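Hypothetical protein SSO2532 (Sulfolobus solfataricus, PDB 1VPH) is of unknown function but belongs to the YjbQ (UPF0047) family, assembles from three copies and binds a potassium ion. Local coordinates at residues Ile53-Ala56 with Ala61-Ala64; Ile128-Leu133 with Arg140-Glu145; Ile20-Ala25 with Val31-Gln36; Gln39-Ser44 with Phe113-Gly118; Thr77-Phe82 with Thr105-Glu110. All coordinates share one frame; numbering follows the deposited sequence.

Interaction 1: residues Ile53-Ala56 with Ala61-Ala64; sequences IFVA and AIVA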
# COMPACT_ATOMS: atom_id res chain seq x y z
N ILE C 53 1.21 -8.09 6.73
CA ILE C 53 2.25 -8.94 6.17
C ILE C 53 3.32 -8.01 5.60
O ILE C 53 3.03 -7.25 4.67
CB ILE C 53 1.66 -9.79 5.01
CG1 ILE C 53 0.46 -10.60 5.49
CG2 ILE C 53 2.74 -10.68 4.41
CD1 ILE C 53 -0.86 -10.10 4.97
N PHE C 54 4.51 -8.08 6.16
CA PHE C 54 5.54 -7.01 6.04
C PHE C 54 6.92 -7.63 5.82
O PHE C 54 7.28 -8.59 6.51
CB PHE C 54 5.51 -6.12 7.28
CG PHE C 54 6.59 -5.07 7.33
CD1 PHE C 54 6.41 -3.79 6.78
CD2 PHE C 54 7.82 -5.34 7.92
CE1 PHE C 54 7.43 -2.86 6.83
CE2 PHE C 54 8.85 -4.37 7.95
CZ PHE C 54 8.63 -3.14 7.42
N VAL C 55 7.66 -7.09 4.85
CA VAL C 55 9.08 -7.46 4.66
C VAL C 55 9.96 -6.28 5.04
O VAL C 55 9.81 -5.14 4.58
CB VAL C 55 9.43 -7.94 3.27
CG1 VAL C 55 8.64 -9.15 2.92
CG2 VAL C 55 9.16 -6.91 2.27
N ALA C 56 10.92 -6.58 5.87
CA ALA C 56 11.91 -5.59 6.28
C ALA C 56 13.11 -5.58 5.32
O ALA C 56 14.26 -5.80 5.75
CB ALA C 56 12.40 -5.90 7.68
N ALA C 61 9.23 -7.24 -1.94
CA ALA C 61 7.94 -6.62 -1.67
C ALA C 61 6.91 -7.68 -1.33
O ALA C 61 7.17 -8.88 -1.44
CB ALA C 61 7.46 -5.77 -2.88
N ILE C 62 5.71 -7.22 -0.95
CA ILE C 62 4.56 -8.11 -0.68
C ILE C 62 3.44 -7.66 -1.55
O ILE C 62 3.16 -6.46 -1.57
CB ILE C 62 4.11 -8.04 0.79
CG1 ILE C 62 5.22 -8.61 1.74
CG2 ILE C 62 2.81 -8.81 1.01
CD1 ILE C 62 5.51 -10.16 1.56
N VAL C 63 2.84 -8.58 -2.34
CA VAL C 63 1.68 -8.26 -3.16
C VAL C 63 0.59 -9.29 -2.98
O VAL C 63 0.82 -10.34 -2.41
CB VAL C 63 2.00 -8.07 -4.69
CG1 VAL C 63 2.98 -6.96 -4.88
CG2 VAL C 63 2.48 -9.38 -5.33
N ALA C 64 -0.58 -9.04 -3.55
CA ALA C 64 -1.62 -10.05 -3.53
C ALA C 64 -2.31 -10.14 -4.90
O ALA C 64 -2.67 -9.11 -5.52
CB ALA C 64 -2.60 -9.76 -2.42

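Interaction 2: residues Ile128-Leu133 with Arg140-Glu145; sequences IFLVEL and RHITVE. With PO4 (phosphate ion), chain L.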
# COMPACT_ATOMS: atom_id res chain seq x y z
N ILE C 128 -1.36 -14.34 -1.48
CA ILE C 128 -0.34 -13.44 -0.96
C ILE C 128 1.04 -13.91 -1.41
O ILE C 128 1.40 -15.09 -1.22
CB ILE C 128 -0.36 -13.42 0.54
CG1 ILE C 128 -1.76 -13.03 1.05
CG2 ILE C 128 0.67 -12.45 1.04
CD1 ILE C 128 -1.88 -12.97 2.54
N PHE C 129 1.83 -12.99 -1.98
CA PHE C 129 3.15 -13.33 -2.51
C PHE C 129 4.26 -12.47 -1.97
O PHE C 129 4.17 -11.23 -1.88
CB PHE C 129 3.20 -13.20 -4.02
CG PHE C 129 2.27 -14.13 -4.77
CD1 PHE C 129 2.68 -15.40 -5.14
CD2 PHE C 129 1.04 -13.69 -5.16
CE1 PHE C 129 1.85 -16.22 -5.87
CE2 PHE C 129 0.19 -14.51 -5.85
CZ PHE C 129 0.57 -15.75 -6.20
N LEU C 130 5.36 -13.11 -1.66
CA LEU C 130 6.64 -12.45 -1.54
C LEU C 130 7.17 -12.20 -2.93
O LEU C 130 7.22 -13.14 -3.78
CB LEU C 130 7.63 -13.36 -0.79
CG LEU C 130 9.02 -12.72 -0.87
CD1 LEU C 130 9.04 -11.49 0.02
CD2 LEU C 130 10.11 -13.69 -0.47
N VAL C 131 7.53 -10.95 -3.20
CA VAL C 131 8.10 -10.61 -4.51
C VAL C 131 9.60 -10.44 -4.30
O VAL C 131 10.03 -9.57 -3.53
CB VAL C 131 7.50 -9.27 -5.12
CG1 VAL C 131 8.01 -9.10 -6.58
CG2 VAL C 131 6.01 -9.20 -5.07
N GLU C 132 10.40 -11.32 -4.91
CA GLU C 132 11.83 -11.21 -4.89
C GLU C 132 12.28 -10.53 -6.14
O GLU C 132 11.84 -10.92 -7.24
CB GLU C 132 12.49 -12.61 -4.87
CG GLU C 132 13.99 -12.57 -5.11
CD GLU C 132 14.70 -11.90 -3.94
OE1 GLU C 132 14.98 -12.63 -2.98
OE2 GLU C 132 14.93 -10.66 -3.97
N LEU C 133 13.09 -9.49 -5.99
CA LEU C 133 13.63 -8.75 -7.15
C LEU C 133 15.13 -8.74 -7.23
O LEU C 133 15.68 -8.25 -8.24
CB LEU C 133 13.13 -7.28 -7.19
CG LEU C 133 11.63 -7.02 -7.28
CD1 LEU C 133 11.31 -5.55 -7.55
CD2 LEU C 133 10.97 -7.92 -8.35
N ARG C 140 14.92 -14.44 3.17
CA ARG C 140 13.94 -13.34 3.17
C ARG C 140 13.02 -13.57 4.35
O ARG C 140 12.50 -14.68 4.51
CB ARG C 140 13.13 -13.33 1.90
CG ARG C 140 13.92 -12.99 0.65
CD ARG C 140 14.64 -11.67 0.82
NE ARG C 140 14.93 -11.04 -0.47
CZ ARG C 140 15.48 -9.85 -0.59
NH1 ARG C 140 15.80 -9.17 0.49
NH2 ARG C 140 15.69 -9.32 -1.83
N HIS C 141 12.88 -12.54 5.18
CA HIS C 141 12.09 -12.60 6.39
C HIS C 141 10.81 -11.79 6.18
O HIS C 141 10.84 -10.60 5.90
CB HIS C 141 12.87 -12.05 7.54
CG HIS C 141 12.09 -12.04 8.83
ND1 HIS C 141 12.44 -11.22 9.88
CD2 HIS C 141 10.98 -12.71 9.21
CE1 HIS C 141 11.57 -11.40 10.86
NE2 HIS C 141 10.68 -12.29 10.48
N ILE C 142 9.68 -12.47 6.32
CA ILE C 142 8.37 -11.84 6.30
C ILE C 142 7.79 -11.86 7.73
O ILE C 142 7.71 -12.92 8.36
CB ILE C 142 7.39 -12.61 5.40
CG1 ILE C 142 7.91 -12.73 3.95
CG2 ILE C 142 6.02 -11.93 5.37
CD1 ILE C 142 7.86 -14.11 3.38
N THR C 143 7.42 -10.70 8.23
CA THR C 143 6.72 -10.61 9.50
C THR C 143 5.25 -10.69 9.26
O THR C 143 4.73 -10.01 8.36
CB THR C 143 7.01 -9.23 10.15
OG1 THR C 143 8.43 -9.17 10.37
CG2 THR C 143 6.27 -9.06 11.47
N VAL C 144 4.56 -11.47 10.09
CA VAL C 144 3.12 -11.54 10.03
C VAL C 144 2.64 -11.08 11.38
O VAL C 144 2.95 -11.70 12.36
CB VAL C 144 2.63 -12.96 9.73
CG1 VAL C 144 1.11 -13.03 9.67
CG2 VAL C 144 3.26 -13.50 8.40
N GLU C 145 1.85 -10.03 11.40
CA GLU C 145 1.31 -9.51 12.66
C GLU C 145 -0.21 -9.50 12.61
O GLU C 145 -0.80 -8.95 11.68
CB GLU C 145 1.86 -8.12 12.87
CG GLU C 145 1.53 -7.54 14.23
CD GLU C 145 2.01 -6.09 14.39
OE1 GLU C 145 2.72 -5.55 13.50
OE2 GLU C 145 1.70 -5.48 15.44
P PO4 L . 17.49 -5.90 1.48
O1 PO4 L . 18.79 -6.26 0.87
O2 PO4 L . 17.46 -4.44 1.91
O3 PO4 L . 17.28 -6.65 2.78
O4 PO4 L . 16.33 -6.37 0.64

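Interaction 3: residues Ile20-Ala25 with Val31-Gln36; sequences IYVSTA and VDITDQ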
# COMPACT_ATOMS: atom_id res chain seq x y z
N ILE C 20 7.75 -15.72 8.69
CA ILE C 20 7.90 -16.68 7.58
C ILE C 20 9.25 -16.39 6.94
O ILE C 20 9.59 -15.25 6.71
CB ILE C 20 6.70 -16.56 6.51
CG1 ILE C 20 5.34 -16.75 7.19
CG2 ILE C 20 6.81 -17.59 5.35
CD1 ILE C 20 4.12 -16.42 6.28
N TYR C 21 10.01 -17.44 6.69
CA TYR C 21 11.30 -17.32 6.01
C TYR C 21 11.23 -17.95 4.67
O TYR C 21 10.60 -19.01 4.48
CB TYR C 21 12.36 -17.99 6.78
CG TYR C 21 12.37 -17.35 8.11
CD1 TYR C 21 13.04 -16.15 8.30
CD2 TYR C 21 11.61 -17.89 9.15
CE1 TYR C 21 13.00 -15.53 9.50
CE2 TYR C 21 11.57 -17.27 10.37
CZ TYR C 21 12.30 -16.10 10.55
OH TYR C 21 12.26 -15.47 11.76
N VAL C 22 11.87 -17.29 3.72
CA VAL C 22 11.89 -17.83 2.38
C VAL C 22 13.30 -17.70 1.83
O VAL C 22 13.94 -16.66 1.91
CB VAL C 22 10.89 -17.12 1.35
CG1 VAL C 22 11.16 -17.53 -0.09
CG2 VAL C 22 9.44 -17.42 1.67
N SER C 23 13.77 -18.79 1.25
CA SER C 23 14.99 -18.78 0.47
C SER C 23 14.60 -18.66 -1.01
O SER C 23 13.74 -19.39 -1.50
CB SER C 23 15.77 -20.07 0.72
OG SER C 23 16.93 -20.10 -0.08
N THR C 24 15.19 -17.71 -1.71
CA THR C 24 14.82 -17.49 -3.09
C THR C 24 15.91 -17.99 -4.03
O THR C 24 17.10 -17.84 -3.77
CB THR C 24 14.49 -16.01 -3.39
OG1 THR C 24 15.64 -15.19 -3.11
CG2 THR C 24 13.30 -15.53 -2.50
N ALA C 25 15.47 -18.56 -5.14
CA ALA C 25 16.35 -19.28 -6.03
C ALA C 25 16.75 -18.48 -7.25
O ALA C 25 17.82 -18.71 -7.81
CB ALA C 25 15.68 -20.60 -6.46
N VAL C 31 6.80 -15.90 -4.58
CA VAL C 31 6.63 -17.08 -3.72
C VAL C 31 5.33 -16.95 -2.97
O VAL C 31 5.12 -15.98 -2.24
CB VAL C 31 7.82 -17.22 -2.75
CG1 VAL C 31 7.61 -18.41 -1.86
CG2 VAL C 31 9.12 -17.38 -3.61
N ASP C 32 4.42 -17.92 -3.19
CA ASP C 32 3.09 -17.91 -2.56
C ASP C 32 3.20 -18.26 -1.08
O ASP C 32 3.74 -19.32 -0.74
CB ASP C 32 2.14 -18.92 -3.25
CG ASP C 32 0.69 -18.64 -2.98
OD1 ASP C 32 0.35 -18.35 -1.79
OD2 ASP C 32 -0.13 -18.68 -3.96
N ILE C 33 2.74 -17.37 -0.21
CA ILE C 33 2.81 -17.56 1.24
C ILE C 33 1.45 -17.56 1.88
O ILE C 33 1.33 -17.52 3.10
CB ILE C 33 3.73 -16.52 1.90
CG1 ILE C 33 3.19 -15.09 1.70
CG2 ILE C 33 5.11 -16.68 1.36
CD1 ILE C 33 3.89 -14.05 2.58
N THR C 34 0.42 -17.63 1.05
CA THR C 34 -0.96 -17.51 1.52
C THR C 34 -1.31 -18.50 2.64
O THR C 34 -1.84 -18.09 3.68
CB THR C 34 -2.03 -17.69 0.37
OG1 THR C 34 -1.68 -16.93 -0.79
CG2 THR C 34 -3.39 -17.27 0.88
N ASP C 35 -0.99 -19.78 2.45
CA ASP C 35 -1.36 -20.82 3.43
C ASP C 35 -0.63 -20.62 4.75
O ASP C 35 -1.26 -20.83 5.79
CB ASP C 35 -1.23 -22.25 2.86
CG ASP C 35 -2.30 -22.57 1.78
OD1 ASP C 35 -3.29 -21.80 1.58
OD2 ASP C 35 -2.16 -23.64 1.14
N GLN C 36 0.62 -20.14 4.72
CA GLN C 36 1.41 -19.86 5.92
C GLN C 36 0.83 -18.69 6.65
O GLN C 36 0.73 -18.73 7.87
CB GLN C 36 2.83 -19.59 5.48
CG GLN C 36 3.88 -19.95 6.42
CD GLN C 36 3.98 -21.46 6.70
OE1 GLN C 36 3.19 -21.98 7.49
NE2 GLN C 36 5.02 -22.14 6.16

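Interaction 4: residues Gln39-Ser44 with Phe113-Gly118; sequences QIVEKS and FPVREG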
# COMPACT_ATOMS: atom_id res chain seq x y z
N GLN C 39 -2.38 -19.92 8.27
CA GLN C 39 -2.14 -20.71 9.47
C GLN C 39 -1.80 -19.83 10.72
O GLN C 39 -2.24 -20.15 11.85
CB GLN C 39 -1.19 -21.89 9.20
CG GLN C 39 0.22 -21.53 9.02
CD GLN C 39 0.95 -21.59 10.32
OE1 GLN C 39 0.38 -21.93 11.36
NE2 GLN C 39 2.23 -21.23 10.29
N ILE C 40 -1.03 -18.78 10.52
CA ILE C 40 -0.64 -17.87 11.59
C ILE C 40 -1.87 -17.08 12.07
O ILE C 40 -2.07 -16.91 13.28
CB ILE C 40 0.49 -16.96 11.10
CG1 ILE C 40 1.76 -17.78 10.80
CG2 ILE C 40 0.77 -15.85 12.12
CD1 ILE C 40 2.77 -17.06 9.88
N VAL C 41 -2.71 -16.64 11.14
CA VAL C 41 -3.99 -16.04 11.55
C VAL C 41 -4.78 -17.00 12.44
O VAL C 41 -5.26 -16.59 13.51
CB VAL C 41 -4.85 -15.58 10.38
CG1 VAL C 41 -6.18 -15.03 10.90
CG2 VAL C 41 -4.08 -14.56 9.59
N GLU C 42 -4.87 -18.27 12.03
CA GLU C 42 -5.57 -19.27 12.83
C GLU C 42 -4.91 -19.47 14.20
O GLU C 42 -5.62 -19.48 15.22
CB GLU C 42 -5.79 -20.58 12.05
CG GLU C 42 -6.82 -20.31 10.93
CD GLU C 42 -7.12 -21.48 10.00
OE1 GLU C 42 -7.18 -22.62 10.49
OE2 GLU C 42 -7.33 -21.23 8.78
N LYS C 43 -3.59 -19.55 14.23
CA LYS C 43 -2.80 -19.74 15.45
C LYS C 43 -2.97 -18.60 16.45
O LYS C 43 -2.93 -18.82 17.65
CB LYS C 43 -1.32 -19.82 15.05
CG LYS C 43 -0.41 -20.61 15.95
N SER C 44 -3.17 -17.39 15.95
CA SER C 44 -3.27 -16.19 16.77
C SER C 44 -4.42 -16.27 17.76
O SER C 44 -4.38 -15.61 18.80
CB SER C 44 -3.43 -14.93 15.88
OG SER C 44 -4.74 -14.84 15.34
N PHE C 113 -4.60 -7.06 5.49
CA PHE C 113 -5.84 -7.77 5.20
C PHE C 113 -6.79 -7.68 6.43
O PHE C 113 -6.32 -7.59 7.57
CB PHE C 113 -5.60 -9.26 4.92
CG PHE C 113 -5.08 -9.55 3.54
CD1 PHE C 113 -3.79 -9.23 3.21
CD2 PHE C 113 -5.90 -10.16 2.60
CE1 PHE C 113 -3.32 -9.46 1.95
CE2 PHE C 113 -5.43 -10.41 1.33
CZ PHE C 113 -4.13 -10.07 1.01
N PRO C 114 -8.11 -7.71 6.18
CA PRO C 114 -9.00 -7.85 7.31
C PRO C 114 -8.96 -9.28 7.82
O PRO C 114 -8.68 -10.20 7.05
CB PRO C 114 -10.40 -7.55 6.75
CG PRO C 114 -10.18 -7.05 5.37
CD PRO C 114 -8.88 -7.66 4.93
N VAL C 115 -9.22 -9.42 9.10
CA VAL C 115 -9.44 -10.70 9.76
C VAL C 115 -10.82 -10.61 10.39
O VAL C 115 -11.10 -9.69 11.13
CB VAL C 115 -8.34 -10.99 10.81
CG1 VAL C 115 -8.68 -12.27 11.63
CG2 VAL C 115 -7.01 -11.13 10.14
N ARG C 116 -11.71 -11.55 10.02
CA ARG C 116 -13.12 -11.41 10.34
C ARG C 116 -13.70 -12.75 10.67
O ARG C 116 -13.42 -13.76 10.00
CB ARG C 116 -13.86 -10.75 9.20
CG ARG C 116 -15.29 -10.30 9.57
CD ARG C 116 -15.80 -9.41 8.53
NE ARG C 116 -17.13 -8.84 8.79
CZ ARG C 116 -17.80 -8.13 7.88
NH1 ARG C 116 -17.26 -7.89 6.69
NH2 ARG C 116 -19.01 -7.65 8.14
N GLU C 117 -14.48 -12.77 11.76
CA GLU C 117 -15.12 -13.98 12.29
C GLU C 117 -14.13 -15.10 12.17
O GLU C 117 -14.47 -16.13 11.65
CB GLU C 117 -16.47 -14.31 11.62
CG GLU C 117 -17.55 -13.22 11.80
CD GLU C 117 -17.30 -12.26 12.96
OE1 GLU C 117 -17.68 -12.58 14.11
OE2 GLU C 117 -16.72 -11.16 12.71
N GLY C 118 -12.88 -14.83 12.56
CA GLY C 118 -11.76 -15.82 12.58
C GLY C 118 -10.96 -16.10 11.30
O GLY C 118 -9.97 -16.89 11.31

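Interaction 5: residues Thr77-Phe82 with Thr105-Glu110; sequences TKIKEF and TFLGAE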
# COMPACT_ATOMS: atom_id res chain seq x y z
N THR C 77 7.45 -10.15 -15.46
CA THR C 77 7.87 -9.55 -16.72
C THR C 77 7.61 -8.04 -16.71
O THR C 77 8.48 -7.26 -17.11
CB THR C 77 7.17 -10.21 -17.87
OG1 THR C 77 7.69 -11.55 -18.00
CG2 THR C 77 7.44 -9.43 -19.13
N LYS C 78 6.41 -7.66 -16.28
CA LYS C 78 6.05 -6.24 -16.14
C LYS C 78 6.97 -5.52 -15.11
O LYS C 78 7.41 -4.40 -15.34
CB LYS C 78 4.59 -6.15 -15.73
CG LYS C 78 4.08 -4.75 -15.45
CD LYS C 78 3.56 -4.04 -16.68
CE LYS C 78 4.57 -3.39 -17.51
NZ LYS C 78 4.09 -3.38 -18.99
N ILE C 79 7.21 -6.13 -13.95
CA ILE C 79 8.12 -5.55 -12.97
C ILE C 79 9.52 -5.33 -13.57
O ILE C 79 10.12 -4.23 -13.47
CB ILE C 79 8.17 -6.42 -11.72
CG1 ILE C 79 6.82 -6.40 -11.01
CG2 ILE C 79 9.28 -5.90 -10.74
CD1 ILE C 79 6.71 -7.35 -9.86
N LYS C 80 10.03 -6.34 -14.28
CA LYS C 80 11.33 -6.20 -14.94
C LYS C 80 11.37 -5.07 -15.95
O LYS C 80 12.34 -4.30 -15.99
CB LYS C 80 11.69 -7.52 -15.66
CG LYS C 80 13.17 -7.73 -15.87
CD LYS C 80 13.45 -9.14 -16.44
N GLU C 81 10.36 -4.98 -16.80
CA GLU C 81 10.28 -3.93 -17.82
C GLU C 81 10.22 -2.54 -17.20
O GLU C 81 10.87 -1.59 -17.71
CB GLU C 81 9.10 -4.20 -18.72
CG GLU C 81 9.37 -5.42 -19.59
CD GLU C 81 8.20 -5.82 -20.48
OE1 GLU C 81 7.13 -5.17 -20.36
OE2 GLU C 81 8.37 -6.75 -21.32
N PHE C 82 9.44 -2.42 -16.12
CA PHE C 82 9.27 -1.18 -15.40
C PHE C 82 10.52 -0.71 -14.64
O PHE C 82 10.79 0.48 -14.61
CB PHE C 82 8.17 -1.42 -14.39
CG PHE C 82 7.92 -0.27 -13.47
CD1 PHE C 82 7.30 0.88 -13.92
CD2 PHE C 82 8.23 -0.40 -12.13
CE1 PHE C 82 7.02 1.91 -13.05
CE2 PHE C 82 7.98 0.63 -11.27
CZ PHE C 82 7.36 1.79 -11.73
N THR C 105 10.06 -0.15 -3.96
CA THR C 105 9.57 1.19 -3.58
C THR C 105 8.13 1.38 -4.09
O THR C 105 7.28 1.89 -3.37
CB THR C 105 10.49 2.31 -4.14
OG1 THR C 105 11.79 2.27 -3.52
CG2 THR C 105 9.88 3.66 -3.93
N PHE C 106 7.88 1.04 -5.35
CA PHE C 106 6.53 1.14 -5.94
C PHE C 106 5.57 0.13 -5.38
O PHE C 106 4.43 0.48 -5.13
CB PHE C 106 6.58 1.01 -7.44
CG PHE C 106 6.84 2.32 -8.15
CD1 PHE C 106 8.11 2.87 -8.16
CD2 PHE C 106 5.79 3.01 -8.75
CE1 PHE C 106 8.34 4.10 -8.78
CE2 PHE C 106 6.02 4.20 -9.39
CZ PHE C 106 7.31 4.74 -9.40
N LEU C 107 6.01 -1.11 -5.19
CA LEU C 107 5.08 -2.20 -4.85
C LEU C 107 4.66 -2.09 -3.41
O LEU C 107 3.55 -2.44 -3.06
CB LEU C 107 5.71 -3.53 -5.11
CG LEU C 107 5.85 -3.83 -6.62
CD1 LEU C 107 6.71 -5.04 -6.91
CD2 LEU C 107 4.45 -3.96 -7.23
N GLY C 108 5.62 -1.72 -2.58
CA GLY C 108 5.42 -1.62 -1.14
C GLY C 108 5.93 -2.87 -0.38
O GLY C 108 5.82 -4.01 -0.85
N ALA C 109 6.39 -2.63 0.84
CA ALA C 109 6.86 -3.70 1.73
C ALA C 109 5.76 -4.47 2.42
O ALA C 109 6.07 -5.50 3.07
CB ALA C 109 7.69 -3.08 2.80
N GLU C 110 4.53 -3.96 2.38
CA GLU C 110 3.44 -4.55 3.20
C GLU C 110 2.11 -4.60 2.53
O GLU C 110 1.84 -3.80 1.63
CB GLU C 110 3.29 -3.83 4.53
CG GLU C 110 2.38 -2.60 4.58
CD GLU C 110 3.09 -1.28 4.22
OE1 GLU C 110 4.34 -1.23 4.28
OE2 GLU C 110 2.37 -0.29 3.91

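Interaction 1: residues Ile53-Ala56 with Ala61-Ala64
Val55 and Ala61 lie nearest each other where two strands run roughly antiparallel, their directions 149° apart and their axes 6.6 Å apart at the closest point. The strands are neighbours in sequence but belong to different sheets: Ile53 and Val55 sit on strand 49-55 of the five-stranded sheet, Ala61 and Ile62 on strand 60-65 of the three-stranded one. Their backbones are not bonded to each other here. Instead, Val55 pairs with Ala109 and Ile62 with Gly108, so the connection after helix 98-107 is pinned to both strands.

Ile62 makes the largest share of the contact. With CG1 anti to its carbonyl carbon (chi1 -66°), the longer branch is carried across to Val55, and CD1 comes to 3.6 Å from Val55 CG1. The shorter branch faces the other isoleucine, Ile62 CG2 lying 3.9 Å from Ile53 CG2, and these two side chains cross nearly at right angles. Ile62 is thereby straddled by two residues of the facing strand, while the remaining length of Ile53 leads off toward Phe113. At the other end of the contact, Val55 CG2 rests 4.1 Å from Ala61 CA, against the backbone, because the alanine methyl is turned to the far side of its strand.

Leu130 touches both Val55 and Ile62, and Ile142 lies against Ile53 and Val55. All four contacting residues are buried close to the centre of the chain, so the join between the two sheets depends on hydrocarbon contact at this point, with backbone groups bonded instead to neighbouring strands and loops and, for Val55 O, to Gln126 of the second subunit.

Interaction 2: residues Ile128-Leu133 with Arg140-Glu145
A phosphate-occupied pocket lies at the edge of this contact between two antiparallel sheets, and Arg140 forms part of it. Strand 127-132 belongs to the three-stranded sheet and strand 137-148 to the five-stranded one; the segments are 9.6 Å apart at their closest axial approach and run 146° apart, leaving room for side chains between them.

The interior part is apolar. Leu130 CD2 lies 3.9 Å from Arg140 CB, the two side chains crossing nearly at right angles, and Leu130 CB is 4.2 Å from Ile142 CD1. Arginine therefore contributes the root of its chain to the hydrocarbon layer before its charged end emerges toward the pocket.

Beyond this layer, Arg140 grips Glu132 side-on. Its NE donates to Glu132 OE1 over 3.0 Å, while NH2 makes an almost straight bond, 177° at the hydrogen, to the syn lone pair of Glu132 OE2. The carboxylate and guanidinium planes are nearly coplanar, 27° apart, which suits a two-pronged salt bridge. The bend of Glu132 at chi2 turns its carboxylate toward the arginine. Thr24 and the backbone N of Asp134 hold the two carboxylate oxygens from elsewhere, and Thr59 also bonds to Arg140 NH2; together these would limit rotation of both groups.

The phosphate probably came from the crystallisation liquor, but His57, Ser58, Thr59 and Arg137 bind it as well, which is consistent with an anion-binding site. Arg140 reaches it with the nitrogen not used on Glu132: NH1 donates to phosphate O4 at 2.9 Å.

Interaction 3: residues Ile20-Ala25 with Val31-Gln36
Val22 and Val31 meet tip to tip at one end of a contact between the two antiparallel sheets, and Ile20 and Gln36 meet at the other. Strand 14-24, at the margin of the five-stranded sheet, here faces the short strand 29-32 of the three-stranded sheet and the start of helix 34-44.

The valine pair is two blunt bumps in light contact. CG1 of Val22 lies 4.1 Å from both Val31 CG1 and Val31 CG2, while Val31 CG1 is as close to Val22 CG2, so each residue sets a methyl against the fork of the other. Ile33 fills in beside them, its CG2 reaching 4.4 Å from Val22 CG2.

Ile20 is the longer projection. Its CD1, extended from CG1 by a chi2 of 170°, enters the angle between the end of the short strand and the first turn of the helix. There Gln36 provides the wall: Ile20 CD1 is 3.5 Å from both Gln36 CB and Gln36 CG, an aliphatic contact along the lower part of an exposed polar side chain. The glutamine bends at chi2, and its OE1 is held by Gln39. Farther down, Val37 and Ile40 of the same helix continue the surface against Ile20.

An Asx turn lies at this corner, just before the helix. Asp32 OD1 accepts two bonds from Thr34, one from its backbone N at 2.9 Å and one from its hydroxyl OG1 at 2.7 Å.

Interaction 4: residues Gln39-Ser44 with Phe113-Gly118
Val41 meets Val115 where a helix packs on an antiparallel sheet, a helix-on-sheet contact far from the centre of the chain. Helix 34-44 supplies the first valine and strand 110-116 of the five-stranded sheet the second, although 68 residues separate the two segments in sequence.

The apolar contact is small. Both valines place CG1 anti to their own backbone N (chi1 178° in Val41, 173° in Val115) and reach toward each other tip to tip, bringing Val41 CG1 within 3.8 Å of Val115 CG1. Val115 CG2 stands 4.1 Å from Val41 CG1, which thus faces the fork of the strand residue. Cys51 and Ile146 also touch Val41, so the helix rests on several strands of the sheet at once.

The contact with polar backbone is looser: Val41 CG1 is 4.2 Å from Gly118 O, with no bond implied. Gly118 follows the strand in a turn, at positive phi, and brings its carbonyl round to the helix. Its backbone pairs with Lys47, and Glu117 N is held by Asn48, tying this turn to the chain that leaves the helix.

Hydrogen bonds inside the helical segment act near its last turn. Lys43 N bonds to Gln39 O and Ser44 N to Ile40 O, while the serine side chain folds back on the helix: Ser44 OG donates to Val41 O at 2.6 Å, tilted 20° from the carbonyl plane.

Interaction 5: residues Thr77-Phe82 with Thr105-Glu110
Phe82 carries its ring across to Phe106, and the path of its side chain explains the contact. CB points toward the facing segment, and CG stands anti to the backbone N (chi1 176°), sending the ring outward from the helix. The near part of the ring stays clear of Phe106; contact begins farther out, where Phe82 CE2 comes to 3.7 Å from Phe106 CG. At the tip, Phe82 CZ lies 3.6 Å from Phe106 CD2 and stands 3.4 Å above the ring plane, over the centre.

This is a T-shaped (edge-to-face) pair, the edge of Phe82 set against the face of Phe106, with centroids 4.8 Å apart and planes at 82°, joining two helices, 69-83 and 98-107. The second ends here: Gly108, with positive phi, leads the chain away toward strand 110-116. In the three-copy assembly the pair sits at subunit boundaries, for Lys78 of the second subunit makes a cation-pi contact with Phe82, and Phe82 meets its counterpart in the third subunit edge-to-face.

One turn back along the first helix, Ile79 adds an apolar contact beside the rings. Its extended branch, with chi2 173°, brings CD1 to 3.7 Å from Leu107 CD1, the two side chains crossing at an oblique angle.

Interactions 1 and 2 lie side by side near the middle of the chain, with centres 4 Å apart, and each bridges the same two antiparallel sheets. Interaction 3, about 7 Å from the centre of interaction 2, extends that bridging to the sheet margins and leads into helix 34-44, which interaction 4 fastens to the five-stranded sheet. Interaction 5 joins the two other helices, its centre about 27 Å from that of interaction 4 and across the chain's centre. Along the sequence, interaction 3 closes first; interaction 4 then encloses 1 and 5, and interaction 2 follows. A two-sheet core is thus flanked by helical contacts, and all but interaction 3 also touch neighbouring subunits.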